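Local coordinates for protein ribonuclease mar1, putative (Trypanosoma cruzi, PDB 1YZV) that is of unknown function but belongs to the isochorismatase family and is probably a hydrolase, at residues 63-68 and 84-89; 22-27 and 95-100; 26-31 and 114-119; 41-46 and 75-80. One frame throughout, in Å; residues are numbered along the deposited sequence.

Interaction 1. Residues 63-68 and 84-89; sequences YIVTEQ and PDAHVF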
loop_
_atom_site.group_PDB
_atom_site.type_symbol
_atom_site.label_atom_id
_atom_site.label_comp_id
_atom_site.label_asym_id
_atom_site.label_seq_id
_atom_site.Cartn_x
_atom_site.Cartn_y
_atom_site.Cartn_z
ATOM N N TYR A 63 17.697 -20.322 -16.302
ATOM C CA TYR A 63 17.574 -20.528 -14.845
ATOM C C TYR A 63 18.943 -20.273 -14.208
ATOM O O TYR A 63 19.894 -21.057 -14.411
ATOM C CB TYR A 63 17.091 -21.971 -14.580
ATOM C CG TYR A 63 16.462 -22.236 -13.235
ATOM C CD1 TYR A 63 17.254 -22.407 -12.085
ATOM C CD2 TYR A 63 15.081 -22.296 -13.088
ATOM C CE1 TYR A 63 16.691 -22.607 -10.844
ATOM C CE2 TYR A 63 14.510 -22.534 -11.825
ATOM C CZ TYR A 63 15.337 -22.721 -10.718
ATOM O OH TYR A 63 14.784 -22.958 -9.479
ATOM N N ILE A 64 18.996 -19.211 -13.406
ATOM C CA ILE A 64 20.188 -18.693 -12.776
ATOM C C ILE A 64 20.104 -18.796 -11.264
ATOM O O ILE A 64 19.125 -18.353 -10.642
ATOM C CB ILE A 64 20.408 -17.197 -13.200
ATOM C CG1 ILE A 64 20.400 -17.156 -14.722
ATOM C CG2 ILE A 64 21.655 -16.616 -12.520
ATOM C CD1 ILE A 64 20.855 -15.942 -15.318
ATOM N N VAL A 65 21.094 -19.478 -10.691
ATOM C CA VAL A 65 21.194 -19.700 -9.251
ATOM C C VAL A 65 22.461 -19.018 -8.728
ATOM O O VAL A 65 23.559 -19.144 -9.317
ATOM C CB VAL A 65 21.276 -21.200 -8.927
ATOM C CG1 VAL A 65 21.221 -21.426 -7.436
ATOM C CG2 VAL A 65 20.152 -21.974 -9.660
ATOM N N THR A 66 22.316 -18.284 -7.631
ATOM C CA THR A 66 23.489 -17.808 -6.907
ATOM C C THR A 66 23.551 -18.435 -5.519
ATOM O O THR A 66 22.556 -18.918 -4.977
ATOM C CB THR A 66 23.512 -16.283 -6.774
ATOM O OG1 THR A 66 22.296 -15.829 -6.138
ATOM C CG2 THR A 66 23.690 -15.660 -8.140
ATOM N N GLU A 67 24.770 -18.526 -5.012
ATOM C CA GLU A 67 25.021 -18.964 -3.661
ATOM C C GLU A 67 25.920 -17.948 -3.031
ATOM O O GLU A 67 27.007 -17.641 -3.561
ATOM C CB GLU A 67 25.658 -20.340 -3.692
ATOM C CG GLU A 67 24.768 -21.400 -4.362
ATOM C CD GLU A 67 25.391 -22.791 -4.488
ATOM O OE1 GLU A 67 26.626 -22.889 -4.488
ATOM O OE2 GLU A 67 24.625 -23.784 -4.715
ATOM N N GLN A 68 25.469 -17.406 -1.915
ATOM C CA GLN A 68 26.250 -16.451 -1.129
ATOM C C GLN A 68 27.270 -17.202 -0.285
ATOM O O GLN A 68 26.912 -18.131 0.437
ATOM C CB GLN A 68 25.358 -15.647 -0.201
ATOM C CG GLN A 68 26.071 -14.645 0.667
ATOM C CD GLN A 68 26.491 -13.389 -0.077
ATOM O OE1 GLN A 68 26.051 -13.146 -1.211
ATOM N NE2 GLN A 68 27.274 -12.535 0.598
ATOM N N PRO A 84 18.954 -29.362 -15.393
ATOM C CA PRO A 84 20.323 -29.769 -15.746
ATOM C C PRO A 84 21.126 -28.639 -16.381
ATOM O O PRO A 84 22.317 -28.604 -16.221
ATOM C CB PRO A 84 20.131 -30.938 -16.716
ATOM C CG PRO A 84 18.675 -30.978 -17.058
ATOM C CD PRO A 84 17.922 -30.205 -16.046
ATOM N N ASP A 85 20.443 -27.650 -16.957
ATOM C CA ASP A 85 21.097 -26.492 -17.536
ATOM C C ASP A 85 21.073 -25.220 -16.667
ATOM O O ASP A 85 21.308 -24.125 -17.155
ATOM C CB ASP A 85 20.531 -26.223 -18.948
ATOM C CG ASP A 85 19.033 -25.881 -18.949
ATOM O OD1 ASP A 85 18.369 -25.908 -17.890
ATOM O OD2 ASP A 85 18.500 -25.605 -20.040
ATOM N N ALA A 86 20.809 -25.365 -15.371
ATOM C CA ALA A 86 20.910 -24.245 -14.439
ATOM C C ALA A 86 22.321 -23.683 -14.462
ATOM O O ALA A 86 23.270 -24.434 -14.611
ATOM C CB ALA A 86 20.584 -24.704 -13.012
ATOM N N HIS A 87 22.450 -22.360 -14.422
ATOM C CA HIS A 87 23.761 -21.702 -14.276
ATOM C C HIS A 87 23.916 -21.282 -12.800
ATOM O O HIS A 87 23.072 -20.520 -12.277
ATOM C CB HIS A 87 23.796 -20.472 -15.170
ATOM C CG HIS A 87 23.528 -20.755 -16.616
ATOM N ND1 HIS A 87 24.548 -20.912 -17.538
ATOM C CD2 HIS A 87 22.370 -20.764 -17.332
ATOM C CE1 HIS A 87 24.029 -21.044 -18.748
ATOM N NE2 HIS A 87 22.710 -20.982 -18.651
ATOM N N VAL A 88 24.882 -21.883 -12.097
ATOM C CA VAL A 88 25.045 -21.699 -10.669
ATOM C C VAL A 88 26.348 -20.935 -10.381
ATOM O O VAL A 88 27.391 -21.272 -10.926
ATOM C CB VAL A 88 25.057 -23.029 -9.943
ATOM C CG1 VAL A 88 25.138 -22.843 -8.426
ATOM C CG2 VAL A 88 23.831 -23.861 -10.313
ATOM N N PHE A 89 26.271 -19.864 -9.603
ATOM C CA PHE A 89 27.447 -19.036 -9.347
ATOM C C PHE A 89 27.570 -18.708 -7.870
ATOM O O PHE A 89 26.586 -18.515 -7.153
ATOM C CB PHE A 89 27.372 -17.720 -10.107
ATOM C CG PHE A 89 27.129 -17.869 -11.585
ATOM C CD1 PHE A 89 28.175 -18.083 -12.450
ATOM C CD2 PHE A 89 25.855 -17.784 -12.108
ATOM C CE1 PHE A 89 27.934 -18.247 -13.817
ATOM C CE2 PHE A 89 25.625 -17.880 -13.461
ATOM C CZ PHE A 89 26.661 -18.138 -14.312
HETATM O O HOH W 1 19.326 -22.170 -17.869
#

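Interaction 2. Residues 22-27 and 95-100; sequences AFFCCD and AMLVPQ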
loop_
_atom_site.group_PDB
_atom_site.type_symbol
_atom_site.label_atom_id
_atom_site.label_comp_id
_atom_site.label_asym_id
_atom_site.label_seq_id
_atom_site.Cartn_x
_atom_site.Cartn_y
_atom_site.Cartn_z
ATOM N N ALA A 22 14.279 -14.827 -17.456
ATOM C CA ALA A 22 15.297 -15.428 -16.556
ATOM C C ALA A 22 14.646 -15.676 -15.212
ATOM O O ALA A 22 13.928 -14.826 -14.678
ATOM C CB ALA A 22 16.501 -14.505 -16.383
ATOM N N PHE A 23 14.868 -16.871 -14.695
ATOM C CA PHE A 23 14.448 -17.236 -13.378
ATOM C C PHE A 23 15.671 -17.092 -12.468
ATOM O O PHE A 23 16.657 -17.828 -12.595
ATOM C CB PHE A 23 13.876 -18.662 -13.386
ATOM C CG PHE A 23 12.564 -18.776 -14.104
ATOM C CD1 PHE A 23 11.361 -18.542 -13.439
ATOM C CD2 PHE A 23 12.527 -19.115 -15.442
ATOM C CE1 PHE A 23 10.179 -18.560 -14.119
ATOM C CE2 PHE A 23 11.337 -19.026 -16.151
ATOM C CZ PHE A 23 10.165 -18.810 -15.489
ATOM N N PHE A 24 15.599 -16.113 -11.573
ATOM C CA PHE A 24 16.666 -15.836 -10.597
ATOM C C PHE A 24 16.335 -16.415 -9.229
ATOM O O PHE A 24 15.519 -15.863 -8.491
ATOM C CB PHE A 24 16.882 -14.350 -10.431
ATOM C CG PHE A 24 17.778 -13.713 -11.476
ATOM C CD1 PHE A 24 17.912 -14.237 -12.744
ATOM C CD2 PHE A 24 18.500 -12.567 -11.164
ATOM C CE1 PHE A 24 18.791 -13.675 -13.649
ATOM C CE2 PHE A 24 19.358 -11.985 -12.067
ATOM C CZ PHE A 24 19.486 -12.525 -13.329
ATOM N N CYS A 25 17.041 -17.494 -8.903
ATOM C CA CYS A 25 16.929 -18.226 -7.652
ATOM C C CYS A 25 18.048 -17.759 -6.693
ATOM O O CYS A 25 19.208 -18.124 -6.826
ATOM C CB CYS A 25 17.071 -19.711 -7.960
ATOM S SG CYS A 25 16.963 -20.826 -6.550
ATOM N N CYS A 26 17.678 -16.883 -5.791
ATOM C CA CYS A 26 18.602 -16.164 -4.921
ATOM C C CYS A 26 18.906 -16.926 -3.637
ATOM O O CYS A 26 18.090 -16.944 -2.724
ATOM C CB CYS A 26 17.986 -14.819 -4.552
ATOM S SG CYS A 26 19.093 -13.574 -4.105
ATOM N N ASP A 27 20.064 -17.574 -3.592
ATOM C CA ASP A 27 20.691 -17.979 -2.309
ATOM C C ASP A 27 19.794 -18.836 -1.370
ATOM O O ASP A 27 19.773 -18.641 -0.147
ATOM C CB ASP A 27 21.151 -16.711 -1.559
ATOM C CG ASP A 27 22.166 -15.871 -2.336
ATOM O OD1 ASP A 27 22.555 -16.223 -3.492
ATOM O OD2 ASP A 27 22.401 -14.713 -1.867
ATOM N N ALA A 95 23.450 -8.265 -4.270
ATOM C CA ALA A 95 22.774 -8.394 -5.600
ATOM C C ALA A 95 23.368 -9.523 -6.466
ATOM O O ALA A 95 24.580 -9.750 -6.480
ATOM C CB ALA A 95 22.797 -7.088 -6.335
ATOM N N MET A 96 22.507 -10.181 -7.256
ATOM C CA MET A 96 22.892 -11.341 -8.039
ATOM C C MET A 96 23.627 -10.955 -9.320
ATOM O O MET A 96 24.199 -11.843 -9.960
ATOM C CB MET A 96 21.676 -12.194 -8.410
ATOM C CG MET A 96 20.982 -12.822 -7.227
ATOM S SD MET A 96 19.493 -13.691 -7.768
ATOM C CE MET A 96 20.155 -14.974 -8.816
ATOM N N LEU A 97 23.769 -9.657 -9.603
ATOM C CA LEU A 97 24.208 -9.209 -10.935
ATOM C C LEU A 97 25.708 -9.087 -11.024
ATOM O O LEU A 97 26.270 -8.023 -11.349
ATOM C CB LEU A 97 23.512 -7.899 -11.347
ATOM C CG LEU A 97 22.036 -8.074 -11.685
ATOM C CD1 LEU A 97 21.486 -6.701 -11.986
ATOM C CD2 LEU A 97 21.872 -8.959 -12.913
ATOM N N VAL A 98 26.351 -10.184 -10.682
ATOM C CA VAL A 98 27.792 -10.250 -10.662
ATOM C C VAL A 98 28.284 -10.472 -12.095
ATOM O O VAL A 98 27.505 -10.862 -12.968
ATOM C CB VAL A 98 28.269 -11.332 -9.676
ATOM C CG1 VAL A 98 27.850 -10.951 -8.234
ATOM C CG2 VAL A 98 27.699 -12.704 -10.016
ATOM N N PRO A 99 29.562 -10.167 -12.356
ATOM C CA PRO A 99 30.080 -10.264 -13.743
ATOM C C PRO A 99 29.811 -11.585 -14.489
ATOM O O PRO A 99 29.549 -11.550 -15.666
ATOM C CB PRO A 99 31.581 -10.015 -13.578
ATOM C CG PRO A 99 31.714 -9.196 -12.309
ATOM C CD PRO A 99 30.566 -9.614 -11.410
ATOM N N GLN A 100 29.779 -12.716 -13.812
ATOM C CA GLN A 100 29.444 -13.982 -14.475
ATOM C C GLN A 100 27.964 -14.141 -14.887
ATOM O O GLN A 100 27.608 -15.018 -15.708
ATOM C CB GLN A 100 29.807 -15.146 -13.563
ATOM C CG GLN A 100 31.290 -15.540 -13.607
ATOM C CD GLN A 100 31.555 -16.837 -12.847
ATOM O OE1 GLN A 100 31.432 -16.889 -11.608
ATOM N NE2 GLN A 100 31.836 -17.916 -13.592
#

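Interaction 3. Residues 26-31 and 114-119; sequences CDIQEK and VLWGFE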
loop_
_atom_site.group_PDB
_atom_site.type_symbol
_atom_site.label_atom_id
_atom_site.label_comp_id
_atom_site.label_asym_id
_atom_site.label_seq_id
_atom_site.Cartn_x
_atom_site.Cartn_y
_atom_site.Cartn_z
ATOM N N CYS A 26 17.678 -16.883 -5.791
ATOM C CA CYS A 26 18.602 -16.164 -4.921
ATOM C C CYS A 26 18.906 -16.926 -3.637
ATOM O O CYS A 26 18.090 -16.944 -2.724
ATOM C CB CYS A 26 17.986 -14.819 -4.552
ATOM S SG CYS A 26 19.093 -13.574 -4.105
ATOM N N ASP A 27 20.064 -17.574 -3.592
ATOM C CA ASP A 27 20.691 -17.979 -2.309
ATOM C C ASP A 27 19.794 -18.836 -1.370
ATOM O O ASP A 27 19.773 -18.641 -0.147
ATOM C CB ASP A 27 21.151 -16.711 -1.559
ATOM C CG ASP A 27 22.166 -15.871 -2.336
ATOM O OD1 ASP A 27 22.555 -16.223 -3.492
ATOM O OD2 ASP A 27 22.401 -14.713 -1.867
ATOM N N ILE A 28 19.118 -19.838 -1.930
ATOM C CA ILE A 28 18.290 -20.730 -1.130
ATOM C C ILE A 28 19.179 -21.877 -0.672
ATOM O O ILE A 28 19.149 -22.964 -1.243
ATOM C CB ILE A 28 17.062 -21.245 -1.894
ATOM C CG1 ILE A 28 16.233 -20.028 -2.381
ATOM C CG2 ILE A 28 16.207 -22.148 -0.994
ATOM C CD1 ILE A 28 14.967 -20.376 -3.105
ATOM N N GLN A 29 19.979 -21.579 0.341
ATOM C CA GLN A 29 21.081 -22.442 0.761
ATOM C C GLN A 29 20.838 -23.102 2.114
ATOM O O GLN A 29 20.037 -22.623 2.930
ATOM C CB GLN A 29 22.383 -21.617 0.818
ATOM C CG GLN A 29 22.802 -21.084 -0.532
ATOM C CD GLN A 29 23.758 -19.897 -0.400
ATOM O OE1 GLN A 29 23.410 -18.767 -0.759
ATOM N NE2 GLN A 29 24.979 -20.160 0.084
ATOM N N GLU A 30 21.611 -24.164 2.367
ATOM C CA GLU A 30 21.418 -25.028 3.522
ATOM C C GLU A 30 21.384 -24.276 4.837
ATOM O O GLU A 30 20.506 -24.521 5.653
ATOM C CB GLU A 30 22.468 -26.188 3.565
ATOM C CG GLU A 30 22.333 -27.257 2.425
ATOM C CD GLU A 30 21.040 -28.138 2.469
ATOM O OE1 GLU A 30 20.159 -27.930 3.339
ATOM O OE2 GLU A 30 20.864 -29.007 1.576
ATOM N N LYS A 31 22.271 -23.316 5.054
ATOM C CA LYS A 31 22.316 -22.717 6.394
ATOM C C LYS A 31 21.150 -21.769 6.706
ATOM O O LYS A 31 20.850 -21.527 7.861
ATOM C CB LYS A 31 23.664 -22.050 6.679
ATOM C CG LYS A 31 24.814 -23.096 6.905
ATOM C CD LYS A 31 24.411 -24.229 7.888
ATOM C CE LYS A 31 25.615 -24.904 8.558
ATOM N NZ LYS A 31 25.393 -25.093 10.054
ATOM N N VAL A 114 12.016 -13.271 -13.268
ATOM C CA VAL A 114 11.232 -13.748 -12.160
ATOM C C VAL A 114 12.221 -14.037 -11.036
ATOM O O VAL A 114 13.121 -14.885 -11.174
ATOM C CB VAL A 114 10.444 -15.014 -12.543
ATOM C CG1 VAL A 114 9.787 -15.651 -11.333
ATOM C CG2 VAL A 114 9.410 -14.671 -13.616
ATOM N N LEU A 115 12.032 -13.355 -9.910
ATOM C CA LEU A 115 13.023 -13.320 -8.815
ATOM C C LEU A 115 12.417 -13.801 -7.497
ATOM O O LEU A 115 11.337 -13.351 -7.093
ATOM C CB LEU A 115 13.558 -11.900 -8.639
ATOM C CG LEU A 115 14.476 -11.523 -7.445
ATOM C CD1 LEU A 115 15.796 -12.351 -7.470
ATOM C CD2 LEU A 115 14.787 -9.991 -7.495
ATOM N N TRP A 116 13.142 -14.671 -6.804
ATOM C CA TRP A 116 12.718 -15.142 -5.478
ATOM C C TRP A 116 13.904 -15.708 -4.694
ATOM O O TRP A 116 14.973 -15.876 -5.247
ATOM C CB TRP A 116 11.591 -16.206 -5.595
ATOM C CG TRP A 116 12.042 -17.529 -6.042
ATOM C CD1 TRP A 116 12.325 -18.596 -5.217
ATOM C CD2 TRP A 116 12.587 -17.882 -7.332
ATOM N NE1 TRP A 116 12.927 -19.602 -5.921
ATOM C CE2 TRP A 116 13.042 -19.231 -7.231
ATOM C CE3 TRP A 116 12.556 -17.283 -8.601
ATOM C CZ2 TRP A 116 13.614 -19.927 -8.323
ATOM C CZ3 TRP A 116 13.112 -17.985 -9.683
ATOM C CH2 TRP A 116 13.633 -19.297 -9.532
ATOM N N GLY A 117 13.723 -15.861 -3.389
ATOM C CA GLY A 117 14.706 -16.529 -2.550
ATOM C C GLY A 117 14.990 -15.798 -1.257
ATOM O O GLY A 117 14.053 -15.237 -0.619
ATOM N N PHE A 118 16.229 -15.961 -0.793
ATOM C CA PHE A 118 16.673 -15.427 0.483
ATOM C C PHE A 118 17.759 -14.345 0.277
ATOM O O PHE A 118 18.546 -14.428 -0.653
ATOM C CB PHE A 118 17.318 -16.480 1.350
ATOM C CG PHE A 118 16.497 -17.744 1.575
ATOM C CD1 PHE A 118 15.139 -17.718 1.693
ATOM C CD2 PHE A 118 17.181 -18.910 1.946
ATOM C CE1 PHE A 118 14.442 -18.904 1.983
ATOM C CE2 PHE A 118 16.496 -20.090 2.225
ATOM C CZ PHE A 118 15.128 -20.091 2.196
ATOM N N GLU A 119 17.814 -13.335 1.147
ATOM C CA GLU A 119 16.753 -12.949 2.054
ATOM C C GLU A 119 16.037 -11.783 1.360
ATOM O O GLU A 119 16.668 -11.026 0.609
ATOM C CB GLU A 119 17.319 -12.484 3.408
ATOM C CG GLU A 119 17.877 -13.609 4.252
ATOM C CD GLU A 119 18.149 -13.210 5.710
ATOM O OE1 GLU A 119 17.227 -12.853 6.467
ATOM O OE2 GLU A 119 19.306 -13.299 6.105
#

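Interaction 4. Residues 41-46 and 75-80; sequences NCVFVA and ATSADI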
loop_
_atom_site.group_PDB
_atom_site.type_symbol
_atom_site.label_atom_id
_atom_site.label_comp_id
_atom_site.label_asym_id
_atom_site.label_seq_id
_atom_site.Cartn_x
_atom_site.Cartn_y
_atom_site.Cartn_z
ATOM N N ASN A 41 8.515 -23.290 1.525
ATOM C CA ASN A 41 7.827 -22.713 0.372
ATOM C C ASN A 41 8.784 -22.160 -0.678
ATOM O O ASN A 41 8.480 -22.177 -1.853
ATOM C CB ASN A 41 6.847 -21.600 0.813
ATOM C CG ASN A 41 5.521 -22.147 1.321
ATOM O OD1 ASN A 41 5.284 -23.368 1.295
ATOM N ND2 ASN A 41 4.608 -21.231 1.744
ATOM N N CYS A 42 9.949 -21.674 -0.244
ATOM C CA CYS A 42 10.915 -21.076 -1.135
ATOM C C CYS A 42 11.575 -22.173 -1.984
ATOM O O CYS A 42 11.703 -22.030 -3.196
ATOM C CB CYS A 42 11.946 -20.263 -0.322
ATOM S SG CYS A 42 11.177 -18.905 0.568
ATOM N N VAL A 43 11.808 -23.326 -1.360
ATOM C CA VAL A 43 12.194 -24.524 -2.081
ATOM C C VAL A 43 11.109 -24.976 -3.071
ATOM O O VAL A 43 11.434 -25.274 -4.232
ATOM C CB VAL A 43 12.565 -25.653 -1.109
ATOM C CG1 VAL A 43 12.604 -27.005 -1.825
ATOM C CG2 VAL A 43 13.892 -25.323 -0.470
ATOM N N PHE A 44 9.853 -25.067 -2.601
ATOM C CA PHE A 44 8.692 -25.402 -3.444
ATOM C C PHE A 44 8.569 -24.518 -4.687
ATOM O O PHE A 44 8.333 -25.042 -5.799
ATOM C CB PHE A 44 7.373 -25.369 -2.603
ATOM C CG PHE A 44 6.100 -25.563 -3.410
ATOM C CD1 PHE A 44 5.584 -26.811 -3.653
ATOM C CD2 PHE A 44 5.390 -24.479 -3.879
ATOM C CE1 PHE A 44 4.393 -26.947 -4.352
ATOM C CE2 PHE A 44 4.198 -24.617 -4.520
ATOM C CZ PHE A 44 3.711 -25.819 -4.796
ATOM N N VAL A 45 8.747 -23.200 -4.496
ATOM C CA VAL A 45 8.697 -22.240 -5.583
ATOM C C VAL A 45 9.891 -22.437 -6.543
ATOM O O VAL A 45 9.733 -22.359 -7.777
ATOM C CB VAL A 45 8.592 -20.761 -5.084
ATOM C CG1 VAL A 45 8.830 -19.777 -6.195
ATOM C CG2 VAL A 45 7.247 -20.509 -4.470
ATOM N N ALA A 46 11.065 -22.732 -5.997
ATOM C CA ALA A 46 12.242 -23.030 -6.827
ATOM C C ALA A 46 11.997 -24.234 -7.762
ATOM O O ALA A 46 12.308 -24.184 -8.969
ATOM C CB ALA A 46 13.482 -23.254 -5.962
ATOM N N ALA A 75 25.680 -25.150 0.177
ATOM C CA ALA A 75 25.164 -25.127 -1.201
ATOM C C ALA A 75 23.696 -24.794 -1.197
ATOM O O ALA A 75 23.031 -24.864 -0.154
ATOM C CB ALA A 75 25.387 -26.488 -1.875
ATOM N N THR A 76 23.168 -24.586 -2.392
ATOM C CA THR A 76 21.734 -24.563 -2.637
ATOM C C THR A 76 21.095 -25.824 -2.027
ATOM O O THR A 76 21.678 -26.924 -2.082
ATOM C CB THR A 76 21.469 -24.447 -4.166
ATOM O OG1 THR A 76 21.983 -23.189 -4.628
ATOM C CG2 THR A 76 19.964 -24.537 -4.523
ATOM N N SER A 77 19.930 -25.659 -1.402
ATOM C CA SER A 77 19.275 -26.751 -0.726
ATOM C C SER A 77 19.130 -27.982 -1.596
ATOM O O SER A 77 18.659 -27.895 -2.719
ATOM C CB SER A 77 17.877 -26.333 -0.192
ATOM O OG SER A 77 17.057 -27.483 -0.024
ATOM N N ALA A 78 19.454 -29.145 -1.036
ATOM C CA ALA A 78 19.315 -30.417 -1.760
ATOM C C ALA A 78 17.874 -30.780 -2.078
ATOM O O ALA A 78 17.639 -31.654 -2.909
ATOM C CB ALA A 78 19.950 -31.545 -0.956
ATOM N N ASP A 79 16.903 -30.114 -1.450
ATOM C CA ASP A 79 15.499 -30.357 -1.758
ATOM C C ASP A 79 15.105 -29.680 -3.080
ATOM O O ASP A 79 14.039 -29.940 -3.591
ATOM C CB ASP A 79 14.598 -29.811 -0.651
ATOM C CG ASP A 79 14.741 -30.555 0.639
ATOM O OD1 ASP A 79 15.096 -31.742 0.590
ATOM O OD2 ASP A 79 14.531 -29.910 1.693
ATOM N N ILE A 80 15.943 -28.799 -3.611
ATOM C CA ILE A 80 15.686 -28.209 -4.913
ATOM C C ILE A 80 16.255 -29.107 -5.992
ATOM O O ILE A 80 17.423 -29.451 -5.942
ATOM C CB ILE A 80 16.290 -26.768 -5.022
ATOM C CG1 ILE A 80 15.610 -25.851 -4.017
ATOM C CG2 ILE A 80 16.143 -26.213 -6.451
ATOM C CD1 ILE A 80 16.213 -24.411 -3.932
#

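Interaction 1. Residues 63-68 and 84-89
Val65 and Val88 stand side by side on one face of a parallel strand pair, pointing the same way. Both have CG1 anti to the backbone N (chi1 -174° and -176°) and CG2 beside it; Val88 CG2 lies 3.9 Å from Val65 CB. Glu67, extended beyond CG, slants across Val88 and brings OE2 to 3.9 Å from its CG1, while that oxygen is hydrogen-bonded to Thr76 OG1. The other face carries Ile64, Thr66, His87 and Phe89. Here Ile64 CG2 meets the edge of the Phe89 ring at CE2, 4.3 Å away, and the His87 ring brings its CD2 edge to Tyr63 O. Between the two faces, His87 N donates to Tyr63 O, Val65 N to His87 O (2.7 Å, N-H...O 179°), Phe89 N to Val65 O, and Glu67 N to Phe89 O. A water bridges Tyr63 N (2.9 Å) and Asp85 O where the direct bonds stop. Strands 61-68 and 87-91, with the short helix 70-73 between them, form a beta-alpha-beta unit of the parallel, Rossmann-like sheet. Backbone bonding thus sets the register, with apolar packing on both faces and a carboxylate held by a threonine at the margin.

Interaction 2. Residues 22-27 and 95-100
Met96 reaches across to Phe24 and Cys26 with its whole thioether, and the two larger side chains, Met96 and Phe24, slide past each other in opposite directions. The methionine chain is extended as far as SD and then bends at chi3 (64°), which lays CE against the root of the phenylalanine, 3.7 Å from Phe24 CB. The same methyl approaches Phe24 CD2, as does the sulfur. Met96 SD lies 4.8 Å from the centroid of the Phe24 ring in an oblique Met-aromatic contact, 58° off the ring normal. On its other flank SD touches Cys26 SG at 3.7 Å, and Met96 CG is as near to that thiol. Cys26 presents its sulfur with SG anti to the backbone N (chi1 -156°). Leu97 crosses Phe24 at about a right angle and brings CD2 to the edge of the ring, 4.0 Å from Phe24 CE2. Its backbone is the centre of an inverse gamma turn, closed by Val98 N donating to Met96 O (2.8 Å). All these partners are buried, and the join is almost wholly sulfur and carbon; its one oxygen is Cys25 O, 3.8 Å from Met96 CE. The loop that follows strand 87-91 thus folds over strand 20-26, with Ile64 of strand 61-68 and Leu115 of strand 110-118 also touching Phe24, while helix 120-133 packs on Cys26 through Cys123 and on Leu97 through Ala130.

Interaction 3. Residues 26-31 and 114-119
Cys26 uses both of its backbone polar groups to bind the neighbouring strand: its N donates to Trp116 O (2.9 Å, N-H...O 164°), and its O accepts from Phe118 N (2.9 Å). These bonds bracket Gly117, whose CA comes to 3.4 Å from Cys26 O in a CA-H...O contact. Gly117 has a positive phi of 135°, a backbone shape suited to a residue without a side chain, and the carbonyl of Cys26 lies where a beta carbon would otherwise project. Past this parallel bridge the chain turns at Asp27 and Ile28, the latter at the centre of an inverse gamma turn. Asp27 places its O 3.3 Å from Phe118 CD2, while its carboxylate points elsewhere, to Lys91 in a salt bridge and to Thr66 OG1. Ile28 then sends its branches to two aromatic rings, crossing each side chain at about a right angle: CG2 meets Phe118 CE2 at 3.8 Å, and CD1 approaches Trp116 NE1 at 3.6 Å. The buried Trp116 NE1 has no hydrogen-bond partner in the model and faces this methyl instead, probably at some desolvation cost. Outside, Phe49 and Phe32 meet the Trp116 and Phe118 rings respectively. A cis peptide joins Phe118 to Glu119, the N-cap of helix 120-133, which bears Cys123. Asp27, Lys91 and Cys123 are consistent with the Asp-Lys-Cys triad of the isochorismatase family; two backbone bonds and the aromatic packing of Ile28 thus join the loop that carries the aspartate to the strand end leading into the cysteine helix.

Interaction 4. Residues 41-46 and 75-80
Val43 lays its CG1 over one face of the flat peptide group that joins Asp79 to Ile80, 3.9 Å above Asp79 C. At the edge of that group the carbonyl oxygen of Asp79 comes within 3.7 Å of the same Val43 CG1 and accepts a hydrogen bond from Asn47 ND2. The carboxylate of Asp79, the other flat group here, leaves the touching to its CB, 3.6 Å from Val43 CG1. Of the two valine branches, CG1, anti to the backbone N (chi1 165°), takes Asp79 and CG2 faces Ser77 OG at 3.9 Å, and both also reach Ile80 CG1. Ile80 crosses Val43 obliquely, its CG1 3.9 Å from Val43 CG1, and extends onward, its CD1 resting 3.6 Å from Ala46 CB one helical turn further along. On the loop side the shape is fixed internally. Ser77 OG, anti to its backbone N, accepts from Asp79 N (3.0 Å) in an ST turn, and Ile80 N donates to Ser77 O, closing a type I turn from Ser77 to Ile80. The helix face made by Val43 and Ala46 meets a turn held by its own hydrogen bonds. Ser77 also bonds to Ile28 through its backbone, and Ala46 O receives the hydroxyl of Tyr63, so the turn is tied to the loop after strand 20-26, and helix 39-56 to strand 61-68. Between 41-46 and 75-80 the fit is van der Waals, methyl groups against a peptide plane and an isoleucine, with Asn47 one residue on in the helix adding its hydrogen bond to Asp79 O.

In the fold
Interactions 1, 2 and 3 share one parallel sheet, in which strand 20-26 lies between 61-68 and 110-118. Interactions 1 and 2 have centres about 8 Å apart and meet where Thr66 OG1 bonds to Asp27 OD1 at 2.7 Å; Asp27 and Cys26 belong to both interactions 2 and 3. Asp27, with Lys91 and Cys123 beside it, resembles the family's catalytic grouping, so these three contacts probably border the active-site region. Interaction 4 lies on the helix 39-56 side, reached from interaction 3 through Ile28 O and Ser77 N (2.8 Å) and from interaction 1 through Glu67 OE2 and Thr76 OG1 (2.7 Å).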